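Local coordinates for protein signal recognition particle receptor FtsY (Sulfolobus acidocaldarius, PDB 5L3S) that acts as the docking receptor for the signal recognition particle and carries the helical bundle and P-loop GTPase domains of the SRP54 family, at residues Arg217-Ser223 and Asp243-Lys249; Phe106-Asn110 and Phe236-Tyr242; Thr132-Ala136 and Val157-Arg161; Ala119-Met124 and Gly276-Leu282. All coordinates share one frame; numbering follows the deposited sequence. Where two conformers were deposited one is given.

Interaction 1. Residues Arg217-Ser223 and Asp243-Lys249; sequences RILILDS and DAVILTK. With GNP (phosphoaminophosphonic acid-guanylate ester), chain R.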
# COMPACT_ATOMS: atom_id res chain seq x y z
N ARG B 217 10.71 18.49 -2.47
CA ARG B 217 10.82 17.09 -2.07
C ARG B 217 9.42 16.49 -1.95
O ARG B 217 8.56 17.05 -1.29
CB ARG B 217 11.51 16.97 -0.71
CG ARG B 217 12.87 17.59 -0.57
CD ARG B 217 13.33 17.48 0.87
NE ARG B 217 14.62 18.10 1.09
CZ ARG B 217 15.30 18.04 2.23
NH1 ARG B 217 14.80 17.39 3.27
NH2 ARG B 217 16.48 18.65 2.33
N ILE B 218 9.19 15.35 -2.60
CA ILE B 218 7.87 14.75 -2.63
C ILE B 218 7.89 13.34 -2.05
O ILE B 218 8.59 12.46 -2.55
CB ILE B 218 7.29 14.67 -4.06
CG1 ILE B 218 7.22 16.08 -4.67
CG2 ILE B 218 5.91 14.02 -4.04
CD1 ILE B 218 6.70 16.09 -6.10
N LEU B 219 7.11 13.14 -0.99
CA LEU B 219 6.91 11.81 -0.43
C LEU B 219 5.78 11.15 -1.20
O LEU B 219 4.73 11.76 -1.44
CB LEU B 219 6.54 11.92 1.05
CG LEU B 219 6.07 10.60 1.70
CD1 LEU B 219 7.18 9.58 1.72
CD2 LEU B 219 5.49 10.88 3.12
N ILE B 220 6.00 9.90 -1.61
CA ILE B 220 4.94 9.13 -2.24
C ILE B 220 4.28 8.19 -1.21
O ILE B 220 4.96 7.45 -0.52
CB ILE B 220 5.46 8.31 -3.43
CG1 ILE B 220 6.20 9.21 -4.43
CG2 ILE B 220 4.30 7.59 -4.11
CD1 ILE B 220 5.35 10.38 -4.91
N LEU B 221 2.95 8.28 -1.09
CA LEU B 221 2.18 7.38 -0.23
C LEU B 221 1.15 6.62 -1.07
O LEU B 221 0.57 7.16 -2.02
CB LEU B 221 1.47 8.17 0.90
CG LEU B 221 2.37 8.90 1.91
CD1 LEU B 221 1.59 9.83 2.84
CD2 LEU B 221 3.21 7.91 2.73
N ASP B 222 0.94 5.35 -0.71
CA ASP B 222 -0.04 4.48 -1.36
C ASP B 222 -1.41 4.70 -0.72
O ASP B 222 -1.57 4.51 0.49
CB ASP B 222 0.39 3.01 -1.12
CG ASP B 222 -0.38 2.00 -1.96
OD1 ASP B 222 -1.57 2.23 -2.27
OD2 ASP B 222 0.23 0.96 -2.32
N SER B 223 -2.41 5.08 -1.51
CA SER B 223 -3.74 5.35 -0.94
C SER B 223 -4.47 4.10 -0.43
O SER B 223 -5.46 4.23 0.29
CB SER B 223 -4.63 6.10 -1.92
OG SER B 223 -5.01 5.28 -3.00
N ASP B 243 8.15 18.42 1.24
CA ASP B 243 7.31 19.60 1.00
C ASP B 243 5.86 19.24 0.73
O ASP B 243 4.94 19.98 1.09
CB ASP B 243 7.86 20.40 -0.17
CG ASP B 243 9.29 20.86 0.06
OD1 ASP B 243 9.49 21.66 0.99
OD2 ASP B 243 10.19 20.42 -0.68
N ALA B 244 5.65 18.11 0.06
CA ALA B 244 4.31 17.68 -0.34
C ALA B 244 4.22 16.17 -0.57
O ALA B 244 5.23 15.47 -0.59
CB ALA B 244 3.84 18.42 -1.56
N VAL B 245 3.00 15.69 -0.77
CA VAL B 245 2.77 14.26 -0.96
C VAL B 245 2.04 14.05 -2.27
O VAL B 245 1.18 14.87 -2.65
CB VAL B 245 1.91 13.72 0.21
CG1 VAL B 245 1.34 12.35 -0.10
CG2 VAL B 245 2.73 13.70 1.50
N ILE B 246 2.36 12.97 -2.96
CA ILE B 246 1.50 12.46 -4.02
C ILE B 246 0.94 11.10 -3.56
O ILE B 246 1.69 10.24 -3.11
CB ILE B 246 2.26 12.34 -5.37
CG1 ILE B 246 2.58 13.75 -5.92
CG2 ILE B 246 1.45 11.53 -6.39
CD1 ILE B 246 3.48 13.76 -7.18
N LEU B 247 -0.38 10.95 -3.64
CA LEU B 247 -1.06 9.70 -3.26
C LEU B 247 -1.34 8.89 -4.51
O LEU B 247 -1.93 9.41 -5.46
CB LEU B 247 -2.41 10.03 -2.61
CG LEU B 247 -2.42 10.84 -1.32
CD1 LEU B 247 -3.84 10.88 -0.75
CD2 LEU B 247 -1.46 10.21 -0.33
N THR B 248 -0.96 7.61 -4.51
CA THR B 248 -1.13 6.76 -5.69
C THR B 248 -2.26 5.74 -5.54
O THR B 248 -2.75 5.49 -4.44
CB THR B 248 0.15 5.95 -5.96
OG1 THR B 248 0.40 5.12 -4.83
CG2 THR B 248 1.36 6.90 -6.19
N LYS B 249 -2.65 5.14 -6.67
CA LYS B 249 -3.54 3.99 -6.69
C LYS B 249 -4.93 4.32 -6.16
O LYS B 249 -5.61 3.46 -5.63
CB LYS B 249 -2.93 2.80 -5.93
CG LYS B 249 -1.54 2.40 -6.42
CD LYS B 249 -0.91 1.29 -5.55
CE LYS B 249 0.62 1.21 -5.80
NZ LYS B 249 1.31 0.27 -4.86
PG GNP R . 10.15 0.57 -5.91
O1G GNP R . 11.10 1.42 -6.72
O2G GNP R . 10.49 -0.91 -5.98
O3G GNP R . 10.11 0.92 -4.44
N3B GNP R . 8.68 0.75 -6.50
PB GNP R . 8.08 2.23 -6.84
O1B GNP R . 9.02 2.96 -7.69
O2B GNP R . 7.75 2.91 -5.58
O3A GNP R . 6.80 1.95 -7.61
PA GNP R . 6.59 1.65 -9.10
O1A GNP R . 6.60 2.92 -9.90
O2A GNP R . 7.51 0.56 -9.56
O5' GNP R . 5.11 1.17 -9.20
C5' GNP R . 4.64 -0.08 -8.60
C4' GNP R . 3.40 -0.55 -9.33
O4' GNP R . 2.25 0.32 -9.01
C3' GNP R . 3.52 -0.52 -10.84
O3' GNP R . 2.78 -1.61 -11.37
C2' GNP R . 2.84 0.80 -11.22
O2' GNP R . 2.32 0.75 -12.54
C1' GNP R . 1.68 0.75 -10.22
N9 GNP R . 1.08 2.06 -9.99
C8 GNP R . 1.70 3.24 -9.67
N7 GNP R . 0.86 4.25 -9.51
C5 GNP R . -0.39 3.67 -9.73
C6 GNP R . -1.67 4.25 -9.70
O6 GNP R . -1.93 5.45 -9.47
N1 GNP R . -2.68 3.33 -10.00
C2 GNP R . -2.45 1.99 -10.26
N2 GNP R . -3.50 1.22 -10.53
N3 GNP R . -1.24 1.44 -10.29
C4 GNP R . -0.27 2.34 -10.03
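Strands 217-222 and 244-248 are the two parallel strands of a beta-alpha-beta crossover, joined through helix 228-239, and Leu219 pairs with Val245 in the middle of the GTPase-domain sheet. The backbone ladder opens with Asp243 N on Arg217 O and includes Leu219 N to Ala244 O (3.0 Å) and Thr248 N to Leu221 O (3.0 Å), the strands crossing at 31°. Asp243 also turns its carboxylate back, and OD2 takes Arg217 N at 2.7 Å with its anti lone pair. On one face Ile218, Ile220 and Ile246 interlock: Ile220 and Ile246 lie side by side, with Ile220 CD1 3.7 Å from Ile246 CB. Leu221 and Val245 meet on the other face, beneath helices 228-239 and 258-266.

The far end leads into the guanine pocket. Thr248 O accepts from both Ser223 N (3.0 Å) and Ser223 OG (2.7 Å), while Thr248 OG1 bonds to Val112 O. Lys249 N donates to O6 of GNP at 2.9 Å, and the extended Lys249 chain runs over one face of the base. Its NZ makes a salt bridge of 2.8 Å to Asp222 OD2, met from 48° above the carboxylate plane, and also bonds to Gly111 O and to the backbone of another protein chain. Tied down at both ends, the Lys249 chain is held against the base, and its charge is probably offset in part by Asp222.

Interaction 2. Residues Phe106-Asn110 and Phe236-Tyr242; sequences FFGVN and FENNVGY. With GNP (phosphoaminophosphonic acid-guanylate ester), chain I.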
# COMPACT_ATOMS: atom_id res chain seq x y z
N PHE B 106 11.92 12.40 -5.33
CA PHE B 106 10.76 11.58 -4.97
C PHE B 106 11.27 10.45 -4.08
O PHE B 106 12.27 9.80 -4.43
CB PHE B 106 10.12 10.98 -6.23
CG PHE B 106 9.60 12.01 -7.20
CD1 PHE B 106 10.47 12.75 -8.00
CD2 PHE B 106 8.24 12.23 -7.32
CE1 PHE B 106 9.99 13.69 -8.89
CE2 PHE B 106 7.74 13.19 -8.21
CZ PHE B 106 8.61 13.92 -8.99
N PHE B 107 10.64 10.23 -2.93
CA PHE B 107 11.01 9.09 -2.09
C PHE B 107 9.80 8.49 -1.38
O PHE B 107 8.70 9.05 -1.41
CB PHE B 107 12.14 9.45 -1.10
CG PHE B 107 11.85 10.68 -0.24
CD1 PHE B 107 11.08 10.59 0.92
CD2 PHE B 107 12.40 11.92 -0.57
CE1 PHE B 107 10.83 11.72 1.71
CE2 PHE B 107 12.16 13.05 0.21
CZ PHE B 107 11.37 12.94 1.35
N GLY B 108 9.99 7.35 -0.74
CA GLY B 108 8.88 6.72 -0.03
C GLY B 108 9.20 5.24 0.11
O GLY B 108 10.24 4.78 -0.37
N VAL B 109 8.31 4.49 0.75
CA VAL B 109 8.59 3.08 0.99
C VAL B 109 8.45 2.24 -0.28
O VAL B 109 7.95 2.71 -1.30
CB VAL B 109 7.70 2.48 2.14
CG1 VAL B 109 7.82 3.32 3.40
CG2 VAL B 109 6.26 2.37 1.72
N ASN B 110 8.91 1.00 -0.21
CA ASN B 110 8.92 0.13 -1.38
C ASN B 110 7.58 -0.10 -2.02
O ASN B 110 6.60 -0.42 -1.34
CB ASN B 110 9.51 -1.23 -0.98
CG ASN B 110 10.84 -1.08 -0.33
OD1 ASN B 110 10.92 -0.79 0.87
ND2 ASN B 110 11.91 -1.24 -1.11
N PHE B 236 9.16 10.04 8.11
CA PHE B 236 9.92 10.67 7.03
C PHE B 236 10.03 12.18 7.24
O PHE B 236 11.05 12.79 6.94
CB PHE B 236 9.28 10.37 5.66
CG PHE B 236 9.73 9.08 5.04
CD1 PHE B 236 11.08 8.78 4.91
CD2 PHE B 236 8.81 8.17 4.55
CE1 PHE B 236 11.50 7.59 4.32
CE2 PHE B 236 9.22 6.96 3.96
CZ PHE B 236 10.56 6.67 3.85
N GLU B 237 8.98 12.79 7.78
CA GLU B 237 9.04 14.22 8.05
C GLU B 237 10.09 14.51 9.12
O GLU B 237 10.85 15.47 9.01
CB GLU B 237 7.67 14.78 8.45
CG GLU B 237 7.71 16.19 9.03
CD GLU B 237 8.35 17.21 8.10
OE1 GLU B 237 8.36 16.98 6.87
OE2 GLU B 237 8.83 18.25 8.60
N ASN B 238 10.15 13.66 10.14
CA ASN B 238 11.11 13.84 11.23
C ASN B 238 12.56 13.51 10.84
O ASN B 238 13.48 14.18 11.27
CB ASN B 238 10.71 13.02 12.46
CG ASN B 238 9.40 13.50 13.08
OD1 ASN B 238 9.05 14.68 13.00
ND2 ASN B 238 8.68 12.59 13.72
N ASN B 239 12.76 12.46 10.03
CA ASN B 239 14.11 12.03 9.69
C ASN B 239 14.68 12.69 8.44
O ASN B 239 15.90 12.76 8.26
CB ASN B 239 14.16 10.51 9.50
CG ASN B 239 13.76 9.74 10.74
OD1 ASN B 239 13.70 10.29 11.84
ND2 ASN B 239 13.48 8.45 10.57
N VAL B 240 13.80 13.13 7.55
CA VAL B 240 14.21 13.60 6.23
C VAL B 240 13.64 14.99 5.93
O VAL B 240 14.39 15.92 5.60
CB VAL B 240 13.75 12.60 5.15
CG1 VAL B 240 14.21 13.05 3.76
CG2 VAL B 240 14.23 11.19 5.45
N GLY B 241 12.32 15.13 6.07
CA GLY B 241 11.62 16.36 5.70
C GLY B 241 11.20 16.34 4.24
O GLY B 241 11.95 15.88 3.37
N TYR B 242 9.99 16.81 3.96
CA TYR B 242 9.51 16.90 2.57
C TYR B 242 8.52 18.06 2.47
O TYR B 242 8.08 18.61 3.48
CB TYR B 242 8.87 15.59 2.11
CG TYR B 242 7.79 15.06 3.04
CD1 TYR B 242 8.12 14.21 4.10
CD2 TYR B 242 6.46 15.42 2.87
CE1 TYR B 242 7.15 13.73 4.97
CE2 TYR B 242 5.47 14.94 3.74
CZ TYR B 242 5.83 14.09 4.78
OH TYR B 242 4.88 13.61 5.65
PG GNP I . 4.18 -4.92 -9.80
O1G GNP I . 4.32 -3.52 -10.41
O2G GNP I . 4.55 -6.01 -10.77
O3G GNP I . 2.76 -4.99 -9.28
N3B GNP I . 5.13 -4.96 -8.50
PB GNP I . 5.40 -6.32 -7.61
O1B GNP I . 5.97 -7.28 -8.55
O2B GNP I . 4.16 -6.68 -6.89
O3A GNP I . 6.41 -5.94 -6.51
PA GNP I . 7.97 -5.84 -6.65
O1A GNP I . 8.37 -5.00 -7.80
O2A GNP I . 8.55 -7.20 -6.59
O5' GNP I . 8.44 -5.16 -5.31
C5' GNP I . 7.98 -3.87 -4.91
C4' GNP I . 9.02 -3.31 -3.94
O4' GNP I . 8.92 -3.96 -2.65
C3' GNP I . 10.47 -3.53 -4.37
O3' GNP I . 11.23 -2.40 -3.99
C2' GNP I . 10.91 -4.75 -3.54
O2' GNP I . 12.31 -4.71 -3.31
C1' GNP I . 10.17 -4.47 -2.24
N9 GNP I . 9.85 -5.59 -1.35
C8 GNP I . 9.21 -6.79 -1.63
N7 GNP I . 9.03 -7.53 -0.55
C5 GNP I . 9.57 -6.77 0.51
C6 GNP I . 9.70 -7.00 1.90
O6 GNP I . 9.34 -8.00 2.57
N1 GNP I . 10.31 -5.93 2.56
C2 GNP I . 10.75 -4.78 1.95
N2 GNP I . 11.34 -3.84 2.71
N3 GNP I . 10.65 -4.57 0.66
C4 GNP I . 10.06 -5.58 0.00
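Phe236 O is gripped by two backbone donors, Gly241 N and Val240 N, each 2.8 Å from it, where the chain leaves helix 228-239. This turn sets Val240, Gly241 and Tyr242 around the Phe107 ring. With CG lodged between its backbone N and carbonyl carbon (chi1 53°), Phe107 sets the CZ end of its ring against them: CZ lies 3.7 Å from Val240 CG1 and 3.7 Å from Tyr242 CB, and Gly241 O approaches the ring edge near its plane. The Phe107 and Phe236 rings meet obliquely, their planes at 56° and centroids 5.7 Å apart, with Phe107 CD1 over a face of Phe236. Val109 CG1 comes to the edge of the Phe236 ring, 3.9 Å from CE2. Both rings also touch Leu219 of strand 216-222, and Tyr242 OH is bonded to Ala233 O.

Beyond Val109, Asn110 ND2 donates to O3' of a GNP at 3.2 Å, a nucleotide that is also held by another protein chain. Strand 102-107 thus runs into a loop whose sequence, starting at Gly108, fits the P-loop (Walker A) pattern, and at its base Phe107, Gly108 and Val109 pack against the end of helix 228-239, within the P-loop NTPase fold.

Interaction 3. Residues Thr132-Ala136 and Val157-Arg161; sequences TIIAA and VQLIR. With SO4 (sulfate ion), chain X.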
# COMPACT_ATOMS: atom_id res chain seq x y z
N THR B 132 12.74 18.48 -19.27
CA THR B 132 12.99 17.65 -18.11
C THR B 132 14.02 16.57 -18.39
O THR B 132 14.09 16.06 -19.50
CB THR B 132 11.70 16.91 -17.66
OG1 THR B 132 11.28 16.02 -18.71
CG2 THR B 132 10.57 17.89 -17.37
N ILE B 133 14.80 16.22 -17.38
CA ILE B 133 15.60 15.00 -17.44
C ILE B 133 15.39 14.23 -16.15
O ILE B 133 15.03 14.81 -15.12
CB ILE B 133 17.11 15.25 -17.66
CG1 ILE B 133 17.75 15.87 -16.42
CG2 ILE B 133 17.37 16.10 -18.89
CD1 ILE B 133 19.24 16.06 -16.55
N ILE B 134 15.60 12.92 -16.21
CA ILE B 134 15.40 12.06 -15.07
C ILE B 134 16.74 11.53 -14.61
O ILE B 134 17.56 11.11 -15.44
CB ILE B 134 14.53 10.85 -15.45
CG1 ILE B 134 13.21 11.32 -16.06
CG2 ILE B 134 14.34 9.92 -14.25
CD1 ILE B 134 12.37 10.21 -16.68
N ALA B 135 16.97 11.58 -13.30
CA ALA B 135 18.11 10.92 -12.68
C ALA B 135 17.68 9.54 -12.18
O ALA B 135 16.79 9.43 -11.32
CB ALA B 135 18.62 11.75 -11.52
N ALA B 136 18.31 8.50 -12.71
CA ALA B 136 18.04 7.12 -12.30
C ALA B 136 18.80 6.79 -11.02
O ALA B 136 19.74 6.00 -11.03
CB ALA B 136 18.41 6.15 -13.41
N VAL B 157 12.45 11.80 -23.28
CA VAL B 157 13.27 12.67 -22.45
C VAL B 157 14.56 11.95 -22.10
O VAL B 157 14.61 10.72 -22.12
CB VAL B 157 12.55 13.10 -21.16
CG1 VAL B 157 11.30 13.90 -21.50
CG2 VAL B 157 12.20 11.89 -20.31
N GLN B 158 15.59 12.72 -21.77
CA GLN B 158 16.88 12.14 -21.42
C GLN B 158 16.89 11.51 -20.03
O GLN B 158 16.46 12.11 -19.06
CB GLN B 158 17.97 13.21 -21.49
CG GLN B 158 19.26 12.79 -20.81
CD GLN B 158 20.26 12.18 -21.78
OE1 GLN B 158 20.61 12.80 -22.78
NE2 GLN B 158 20.72 10.96 -21.49
N LEU B 159 17.41 10.28 -19.95
CA LEU B 159 17.63 9.62 -18.67
C LEU B 159 19.11 9.64 -18.35
O LEU B 159 19.94 9.24 -19.18
CB LEU B 159 17.16 8.16 -18.73
CG LEU B 159 17.37 7.37 -17.45
CD1 LEU B 159 16.51 7.94 -16.32
CD2 LEU B 159 17.05 5.89 -17.67
N ILE B 160 19.46 10.08 -17.16
CA ILE B 160 20.85 10.04 -16.75
C ILE B 160 21.06 8.82 -15.84
O ILE B 160 20.49 8.72 -14.75
CB ILE B 160 21.25 11.34 -16.03
CG1 ILE B 160 21.01 12.54 -16.95
CG2 ILE B 160 22.72 11.28 -15.58
CD1 ILE B 160 22.00 12.62 -18.11
N ARG B 161 21.87 7.87 -16.31
CA ARG B 161 22.09 6.63 -15.55
C ARG B 161 23.34 6.71 -14.67
O ARG B 161 23.52 5.90 -13.75
CB ARG B 161 22.21 5.44 -16.51
CG ARG B 161 21.04 5.30 -17.46
CD ARG B 161 20.85 3.86 -17.95
NE ARG B 161 20.36 3.80 -19.33
CZ ARG B 161 19.75 2.75 -19.86
NH1 ARG B 161 19.53 1.66 -19.13
NH2 ARG B 161 19.34 2.79 -21.13
S SO4 X . 24.40 8.63 -18.65
O1 SO4 X . 24.80 8.98 -17.29
O2 SO4 X . 24.43 9.85 -19.47
O3 SO4 X . 23.04 8.07 -18.66
O4 SO4 X . 25.32 7.64 -19.21
O HOH W 1 15.27 15.48 -21.98
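Ile134 and Leu159 meet branch to branch. Ile134 CG2 touches Leu159 CD1 at 3.6 Å, the two side chains crossing obliquely, while the other arm of Ile134 stretches away so that CD1 reaches Val157 CG2 at 4.0 Å. Leu159 is turned with CG away from its own backbone N (chi1 179°), which swings CD1 in toward the neighbouring strand, where it also meets Ala136 CB at 3.9 Å. On the other face of the sheet Ile133 holds CG1 between its backbone N and carbonyl carbon (chi1 70°); CD1 then extends to Ile160 CG1 at 4.0 Å, and CG2 lies alongside Gln158 CB.

These are the parallel strands 132-137 and 158-160 of a beta-alpha-beta crossover, joined through helix 144-155, with 158-160 at the outer edge of this chain's sheet. Leu159 packs under that helix, while Ile133 and Gln158 rest on Phe178 of helix 168-181. The central backbone bond is nearly linear, Ile160 N donating to Ile134 O at 2.8 Å with an N-H...O angle of 179°, and Ile134 N and Ala136 N bind Gln158 O and Ile160 O. Before Ile134 the direct bond is lost: a water bridges Thr132 O and Gln158 N, 4.3 Å apart.

Gln158 is bent at its second torsion and curls forward along its own strand: NE2 donates to Leu159 O at 3.0 Å, keeping the acceptor in its amide plane but coming from above the carbonyl plane. Arg161 N donates to O3 of a sulfate ion at 2.6 Å, and Ile160 CG2 packs against its O1.

Interaction 4. Residues Ala119-Met124 and Gly276-Leu282; sequences AKVVNM and GQNYDDL. With GNP (phosphoaminophosphonic acid-guanylate ester), chain R.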
# COMPACT_ATOMS: atom_id res chain seq x y z
N ALA B 119 7.24 9.32 -14.17
CA ALA B 119 6.83 9.31 -15.57
C ALA B 119 5.59 10.19 -15.83
O ALA B 119 5.52 10.90 -16.83
CB ALA B 119 6.59 7.88 -16.04
N LYS B 120 4.61 10.12 -14.93
CA LYS B 120 3.42 10.95 -15.07
C LYS B 120 3.78 12.43 -14.92
O LYS B 120 3.21 13.29 -15.60
CB LYS B 120 2.38 10.59 -13.99
CG LYS B 120 1.90 9.14 -14.04
CD LYS B 120 0.90 8.90 -12.90
CE LYS B 120 0.47 7.43 -12.84
NZ LYS B 120 -0.60 7.25 -11.80
N VAL B 121 4.69 12.72 -13.99
CA VAL B 121 5.11 14.10 -13.76
C VAL B 121 5.85 14.63 -14.99
O VAL B 121 5.62 15.76 -15.43
CB VAL B 121 5.96 14.23 -12.47
CG1 VAL B 121 6.54 15.65 -12.36
CG2 VAL B 121 5.10 13.93 -11.24
N VAL B 122 6.73 13.82 -15.56
CA VAL B 122 7.33 14.19 -16.85
C VAL B 122 6.27 14.51 -17.90
O VAL B 122 6.37 15.53 -18.60
CB VAL B 122 8.23 13.05 -17.41
CG1 VAL B 122 8.67 13.39 -18.85
CG2 VAL B 122 9.42 12.84 -16.51
N ASN B 123 5.27 13.64 -18.02
CA ASN B 123 4.20 13.89 -18.98
C ASN B 123 3.48 15.21 -18.73
O ASN B 123 3.18 15.95 -19.66
CB ASN B 123 3.19 12.75 -18.99
CG ASN B 123 2.15 12.92 -20.07
OD1 ASN B 123 2.45 12.80 -21.25
ND2 ASN B 123 0.92 13.20 -19.66
N MET B 124 3.22 15.52 -17.46
CA MET B 124 2.52 16.75 -17.13
C MET B 124 3.41 17.94 -17.47
O MET B 124 2.95 18.92 -18.05
CB MET B 124 2.11 16.77 -15.65
CG MET B 124 1.45 18.08 -15.21
SD MET B 124 1.12 18.04 -13.45
CE MET B 124 2.73 17.64 -12.79
N GLY B 276 -4.14 5.58 -11.98
CA GLY B 276 -4.00 4.50 -12.94
C GLY B 276 -2.54 4.33 -13.33
O GLY B 276 -1.65 4.92 -12.70
N GLN B 277 -2.28 3.56 -14.38
CA GLN B 277 -0.90 3.24 -14.74
C GLN B 277 -0.39 3.95 -16.00
O GLN B 277 0.76 3.80 -16.37
CB GLN B 277 -0.70 1.72 -14.86
CG GLN B 277 -1.16 0.95 -13.61
CD GLN B 277 -0.86 -0.54 -13.68
OE1 GLN B 277 -1.70 -1.34 -14.10
NE2 GLN B 277 0.36 -0.92 -13.29
N ASN B 278 -1.26 4.71 -16.66
CA ASN B 278 -0.89 5.46 -17.86
C ASN B 278 -0.39 6.85 -17.49
O ASN B 278 -0.66 7.34 -16.40
CB ASN B 278 -2.07 5.60 -18.82
CG ASN B 278 -2.52 4.28 -19.39
OD1 ASN B 278 -1.71 3.40 -19.66
ND2 ASN B 278 -3.83 4.13 -19.60
N TYR B 279 0.33 7.50 -18.41
CA TYR B 279 1.02 8.73 -18.08
C TYR B 279 0.06 9.85 -17.71
O TYR B 279 0.37 10.68 -16.86
CB TYR B 279 1.93 9.17 -19.23
CG TYR B 279 3.03 8.17 -19.52
CD1 TYR B 279 3.62 7.43 -18.51
CD2 TYR B 279 3.48 7.98 -20.82
CE1 TYR B 279 4.63 6.51 -18.78
CE2 TYR B 279 4.48 7.06 -21.11
CZ TYR B 279 5.05 6.34 -20.09
OH TYR B 279 6.05 5.43 -20.39
N ASP B 280 -1.11 9.85 -18.34
CA ASP B 280 -2.14 10.88 -18.08
C ASP B 280 -2.85 10.68 -16.74
O ASP B 280 -3.60 11.56 -16.29
CB ASP B 280 -3.16 10.86 -19.22
CG ASP B 280 -3.95 12.16 -19.34
OD1 ASP B 280 -3.35 13.24 -19.11
OD2 ASP B 280 -5.15 12.10 -19.69
N ASP B 281 -2.62 9.54 -16.08
CA ASP B 281 -3.40 9.19 -14.88
C ASP B 281 -2.95 9.91 -13.60
O ASP B 281 -2.60 9.28 -12.61
CB ASP B 281 -3.46 7.68 -14.69
CG ASP B 281 -4.16 6.98 -15.84
OD1 ASP B 281 -4.91 7.66 -16.57
OD2 ASP B 281 -3.97 5.77 -16.03
N LEU B 282 -2.98 11.24 -13.65
CA LEU B 282 -2.52 12.05 -12.54
C LEU B 282 -3.47 13.25 -12.48
O LEU B 282 -3.67 13.92 -13.48
CB LEU B 282 -1.09 12.52 -12.80
CG LEU B 282 -0.35 13.23 -11.66
CD1 LEU B 282 0.06 12.26 -10.59
CD2 LEU B 282 0.86 14.01 -12.17
PG GNP R . 10.15 0.57 -5.91
O1G GNP R . 11.10 1.42 -6.72
O2G GNP R . 10.49 -0.91 -5.98
O3G GNP R . 10.11 0.92 -4.44
N3B GNP R . 8.68 0.75 -6.50
PB GNP R . 8.08 2.23 -6.84
O1B GNP R . 9.02 2.96 -7.69
O2B GNP R . 7.75 2.91 -5.58
O3A GNP R . 6.80 1.95 -7.61
PA GNP R . 6.59 1.65 -9.10
O1A GNP R . 6.60 2.92 -9.90
O2A GNP R . 7.51 0.56 -9.56
O5' GNP R . 5.11 1.17 -9.20
C5' GNP R . 4.64 -0.08 -8.60
C4' GNP R . 3.40 -0.55 -9.33
O4' GNP R . 2.25 0.32 -9.01
C3' GNP R . 3.52 -0.52 -10.84
O3' GNP R . 2.78 -1.61 -11.37
C2' GNP R . 2.84 0.80 -11.22
O2' GNP R . 2.32 0.75 -12.54
C1' GNP R . 1.68 0.75 -10.22
N9 GNP R . 1.08 2.06 -9.99
C8 GNP R . 1.70 3.24 -9.67
N7 GNP R . 0.86 4.25 -9.51
C5 GNP R . -0.39 3.67 -9.73
C6 GNP R . -1.67 4.25 -9.70
O6 GNP R . -1.93 5.45 -9.47
N1 GNP R . -2.68 3.33 -10.00
C2 GNP R . -2.45 1.99 -10.26
N2 GNP R . -3.50 1.22 -10.53
N3 GNP R . -1.24 1.44 -10.29
C4 GNP R . -0.27 2.34 -10.03
O HOH W 2 0.62 13.35 -16.22
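Lys120 leaves helix 114-127 and threads into the loop 276-282. Its CB sits 3.5 Å from Tyr279 O and also touches Leu282 CB, and CG stays beside the same carbonyl, 3.6 Å from Tyr279 O. From there the chain is fully extended, which carries CD along to Asp281 O (3.5 Å) and CE to Gly276 O (3.3 Å). The ammonium ends between two carbonyls, Lys120 NZ donating to Gly276 O at 2.7 Å and to Asp281 O at 3.0 Å. A weak bond to O6 of GNP is its third.

Around this axis Ala119 CB packs obliquely on the Tyr279 ring, whose OH is bonded to His151. Asn123 crosses Tyr279 at about a right angle, CB against CB, and one water ties Lys120 O to Tyr279 O. Farther along the helix, Met124 CE meets Leu282 CD2. The loop keeps its own shape: Asn278 to Asp281 form a type I turn, and Asp281 OD2 accepts Asn278 N from above the carboxylate plane. Gly276 N adds a weak bond to O6, and Gln277 NE2 grips the ribose O2' at 2.7 Å.

A lysine from helix 114-127, whose start overlaps the sequence that fits the P-loop (Walker A) pattern, thus fastens the loop after strand 270-274, and together they form one wall of the guanine pocket in this SRP-type GTPase domain.

Overall arrangement
Interactions 1 and 3 are parallel strand pairs of one sheet, each closing a beta-alpha-beta unit. The first is buried near the chain's centre; the second lies at the outer edge of this chain's sheet, about 21 Å away between centres, with a bridging water and a sulfate ion. Interaction 2, also buried, joins interaction 1 through strand 102-107, since Phe107 N and O probably bond to Ile218 O and Ile220 N, yet no hydrogen bond crosses its own segments, which meet mainly through apolar side chains. Interaction 4, partly buried, is a helix-to-loop contact built on a lysine; its Val122 packs on Thr132, Ile134 and Val157 of interaction 3. Interactions 1 and 4 share one GNP, whereas interaction 2 touches another.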